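Local coordinates for YjeF-related protein (Enterococcus faecalis, PDB 2R3B) that probably dehydrates the S-form of hydrated NAD(P)H at the expense of ADP, as part of the repair of this damaged cofactor, at residues Thr210-Phe219 with Ile252-Tyr260. Sequence-based numbering, arbitrary orientation. Where two conformers were deposited one is given.
Sequences TTIFHAGEPF and IETIAGAVY. With EDO (1,2-ethanediol), chain O.
Ile212 drives its CD1 onto the helix backbone, 3.4 Å from Ala256 CA, and also touches Val259 CG2. With CG1 anti to the carbonyl carbon and the chain extended at chi2 (165°), CD1 points at the helix. The other branch, CG2, meets Ile252 CG2 at 3.8 Å, and just before strand 211-213 Thr210 CG2 touches Val259 CG1; the hydroxyl of Thr210 is bonded to the backbone N of Ser207.

Two rings add CH-pi contacts. Ala256 CB sits over one face of Phe219, 4.0 Å from the ring centroid, while Glu253, bent at chi2 and hydrogen-bonded through OE1 to Thr251 OG1, brings OE2 to the ring edge, 3.8 Å from Phe219 CZ. Ile252 CG2 lies over a face of His214, 4.3 Å from the centroid.

No hydrogen bond crosses between the segments. His214 NE2 donates to Glu217 O at 2.7 Å, from above the carbonyl plane, a bent bond (144°) tethering the imidazole to the turn. Ala215 N binds O2 of an ethanediol also bonded to Glu165 O.

The hairpin of 211-213 and 219-220, next to outermost strand 21-22 of the ribokinase-like sheet, thus lies on helix 252-269, strand 211-213 running nearly antiparallel to it (166°). The join rests on apolar and ring-face contacts.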
loop_
_atom_site.group_PDB
_atom_site.type_symbol
_atom_site.label_atom_id
_atom_site.label_comp_id
_atom_site.label_asym_id
_atom_site.label_seq_id
_atom_site.Cartn_x
_atom_site.Cartn_y
_atom_site.Cartn_z
ATOM N N THR B 210 5.058 -31.568 -6.558
ATOM C CA THR B 210 5.318 -31.186 -7.920
ATOM C C THR B 210 6.445 -32.020 -8.531
ATOM O O THR B 210 7.423 -32.328 -7.856
ATOM C CB THR B 210 5.584 -29.688 -7.967
ATOM O OG1 THR B 210 4.357 -29.013 -7.619
ATOM C CG2 THR B 210 6.085 -29.194 -9.349
ATOM N N THR B 211 6.275 -32.375 -9.802
ATOM C CA THR B 211 7.218 -33.173 -10.567
ATOM C C THR B 211 7.591 -32.425 -11.819
ATOM O O THR B 211 6.721 -31.860 -12.502
ATOM C CB THR B 211 6.623 -34.553 -10.946
ATOM O OG1 THR B 211 6.006 -35.142 -9.787
ATOM C CG2 THR B 211 7.726 -35.505 -11.472
ATOM N N ILE B 212 8.881 -32.391 -12.114
ATOM C CA ILE B 212 9.378 -31.711 -13.309
ATOM C C ILE B 212 9.910 -32.728 -14.316
ATOM O O ILE B 212 10.888 -33.442 -14.035
ATOM C CB ILE B 212 10.465 -30.671 -12.973
ATOM C CG1 ILE B 212 9.991 -29.718 -11.865
ATOM C CG2 ILE B 212 10.916 -29.902 -14.230
ATOM C CD1 ILE B 212 11.103 -28.937 -11.264
ATOM N N PHE B 213 9.257 -32.770 -15.471
ATOM C CA PHE B 213 9.646 -33.623 -16.605
ATOM C C PHE B 213 10.400 -32.804 -17.635
ATOM O O PHE B 213 10.000 -31.704 -17.998
ATOM C CB PHE B 213 8.414 -34.265 -17.236
ATOM C CG PHE B 213 7.704 -35.179 -16.299
ATOM C CD1 PHE B 213 8.172 -36.470 -16.114
ATOM C CD2 PHE B 213 6.634 -34.747 -15.537
ATOM C CE1 PHE B 213 7.542 -37.312 -15.207
ATOM C CE2 PHE B 213 6.006 -35.588 -14.637
ATOM C CZ PHE B 213 6.473 -36.875 -14.471
ATOM N N HIS B 214 11.470 -33.382 -18.152
ATOM C CA HIS B 214 12.311 -32.727 -19.137
ATOM C C HIS B 214 13.155 -33.815 -19.835
ATOM O O HIS B 214 12.866 -35.009 -19.708
ATOM C CB HIS B 214 13.198 -31.720 -18.416
ATOM C CG HIS B 214 14.127 -32.344 -17.422
ATOM N ND1 HIS B 214 15.497 -32.335 -17.586
ATOM C CD2 HIS B 214 13.891 -32.990 -16.257
ATOM C CE1 HIS B 214 16.064 -32.954 -16.568
ATOM N NE2 HIS B 214 15.114 -33.358 -15.742
ATOM N N ALA B 215 14.172 -33.389 -20.574
ATOM C CA ALA B 215 14.994 -34.324 -21.365
ATOM C C ALA B 215 15.835 -35.275 -20.522
ATOM O O ALA B 215 16.242 -36.326 -21.015
ATOM C CB ALA B 215 15.858 -33.564 -22.355
ATOM N N GLY B 216 16.047 -34.939 -19.257
ATOM C CA GLY B 216 16.817 -35.734 -18.294
ATOM C C GLY B 216 15.945 -36.467 -17.301
ATOM O O GLY B 216 14.752 -36.636 -17.545
ATOM N N GLU B 217 16.544 -36.957 -16.209
ATOM C CA GLU B 217 15.799 -37.640 -15.150
ATOM C C GLU B 217 14.904 -36.616 -14.485
ATOM O O GLU B 217 15.389 -35.542 -14.133
ATOM C CB GLU B 217 16.714 -38.239 -14.058
ATOM C CG GLU B 217 17.331 -39.571 -14.475
ATOM C CD GLU B 217 18.012 -40.338 -13.324
ATOM O OE1 GLU B 217 18.357 -39.713 -12.282
ATOM O OE2 GLU B 217 18.195 -41.571 -13.491
ATOM N N PRO B 218 13.641 -36.965 -14.267
ATOM C CA PRO B 218 12.724 -36.007 -13.669
ATOM C C PRO B 218 13.116 -35.637 -12.249
ATOM O O PRO B 218 13.760 -36.417 -11.551
ATOM C CB PRO B 218 11.394 -36.741 -13.656
ATOM C CG PRO B 218 11.748 -38.212 -13.766
ATOM C CD PRO B 218 12.992 -38.252 -14.555
ATOM N N PHE B 219 12.697 -34.446 -11.825
ATOM C CA PHE B 219 12.903 -33.980 -10.468
ATOM C C PHE B 219 11.573 -34.092 -9.747
ATOM O O PHE B 219 10.534 -33.717 -10.290
ATOM C CB PHE B 219 13.289 -32.510 -10.440
ATOM C CG PHE B 219 14.539 -32.178 -11.201
ATOM C CD1 PHE B 219 15.770 -32.205 -10.586
ATOM C CD2 PHE B 219 14.468 -31.777 -12.517
ATOM C CE1 PHE B 219 16.920 -31.859 -11.283
ATOM C CE2 PHE B 219 15.615 -31.436 -13.210
ATOM C CZ PHE B 219 16.837 -31.481 -12.588
ATOM N N ILE B 252 17.606 -27.135 -16.582
ATOM C CA ILE B 252 16.347 -27.377 -15.890
ATOM C C ILE B 252 16.543 -27.433 -14.372
ATOM O O ILE B 252 15.588 -27.243 -13.620
ATOM C CB ILE B 252 15.575 -28.569 -16.488
ATOM C CG1 ILE B 252 15.515 -28.448 -18.028
ATOM C CG2 ILE B 252 14.132 -28.674 -15.909
ATOM C CD1 ILE B 252 15.088 -27.032 -18.589
ATOM N N GLU B 253 17.787 -27.606 -13.899
ATOM C CA GLU B 253 18.040 -27.554 -12.468
ATOM C C GLU B 253 17.596 -26.204 -11.881
ATOM O O GLU B 253 17.155 -26.111 -10.728
ATOM C CB GLU B 253 19.516 -27.743 -12.166
ATOM C CG GLU B 253 19.978 -29.222 -12.191
ATOM C CD GLU B 253 20.217 -29.811 -13.588
ATOM O OE1 GLU B 253 20.188 -29.091 -14.621
ATOM O OE2 GLU B 253 20.449 -31.041 -13.638
ATOM N N THR B 254 17.734 -25.154 -12.684
ATOM C CA THR B 254 17.344 -23.810 -12.253
ATOM C C THR B 254 15.857 -23.752 -11.967
ATOM O O THR B 254 15.456 -23.153 -11.004
ATOM C CB THR B 254 17.793 -22.767 -13.290
ATOM O OG1 THR B 254 19.233 -22.693 -13.263
ATOM C CG2 THR B 254 17.209 -21.383 -12.991
ATOM N N ILE B 255 15.060 -24.389 -12.810
ATOM C CA ILE B 255 13.617 -24.446 -12.648
ATOM C C ILE B 255 13.286 -25.253 -11.394
ATOM O O ILE B 255 12.451 -24.861 -10.609
ATOM C CB ILE B 255 12.928 -25.039 -13.915
ATOM C CG1 ILE B 255 13.227 -24.200 -15.159
ATOM C CG2 ILE B 255 11.391 -25.126 -13.717
ATOM C CD1 ILE B 255 12.786 -24.813 -16.453
ATOM N N ALA B 256 13.953 -26.401 -11.199
ATOM C CA ALA B 256 13.782 -27.181 -10.000
ATOM C C ALA B 256 14.105 -26.401 -8.724
ATOM O O ALA B 256 13.441 -26.555 -7.700
ATOM C CB ALA B 256 14.639 -28.463 -10.089
ATOM N N GLY B 257 15.145 -25.573 -8.765
ATOM C CA GLY B 257 15.507 -24.725 -7.626
ATOM C C GLY B 257 14.400 -23.741 -7.236
ATOM O O GLY B 257 14.126 -23.533 -6.048
ATOM N N ALA B 258 13.821 -23.095 -8.237
ATOM C CA ALA B 258 12.658 -22.227 -8.067
ATOM C C ALA B 258 11.479 -22.947 -7.404
ATOM O O ALA B 258 10.874 -22.451 -6.444
ATOM C CB ALA B 258 12.240 -21.618 -9.466
ATOM N N VAL B 259 11.131 -24.111 -7.941
ATOM C CA VAL B 259 10.020 -24.908 -7.409
ATOM C C VAL B 259 10.299 -25.308 -5.966
ATOM O O VAL B 259 9.423 -25.219 -5.102
ATOM C CB VAL B 259 9.806 -26.157 -8.305
ATOM C CG1 VAL B 259 8.848 -27.218 -7.647
ATOM C CG2 VAL B 259 9.310 -25.728 -9.671
ATOM N N TYR B 260 11.531 -25.731 -5.679
ATOM C CA TYR B 260 11.886 -26.117 -4.326
ATOM C C TYR B 260 11.831 -24.954 -3.339
ATOM O O TYR B 260 11.323 -25.088 -2.218
ATOM C CB TYR B 260 13.307 -26.743 -4.289
ATOM C CG TYR B 260 13.613 -27.298 -2.908
ATOM C CD1 TYR B 260 13.026 -28.504 -2.471
ATOM C CD2 TYR B 260 14.396 -26.597 -2.014
ATOM C CE1 TYR B 260 13.264 -28.991 -1.189
ATOM C CE2 TYR B 260 14.632 -27.089 -0.726
ATOM C CZ TYR B 260 14.068 -28.277 -0.333
ATOM O OH TYR B 260 14.324 -28.742 0.947
HETATM C C1 EDO O . 13.144 -29.453 -22.920
HETATM O O1 EDO O . 14.367 -28.769 -23.194
HETATM C C2 EDO O . 13.268 -30.188 -21.597
HETATM O O2 EDO O . 14.660 -30.543 -21.438
#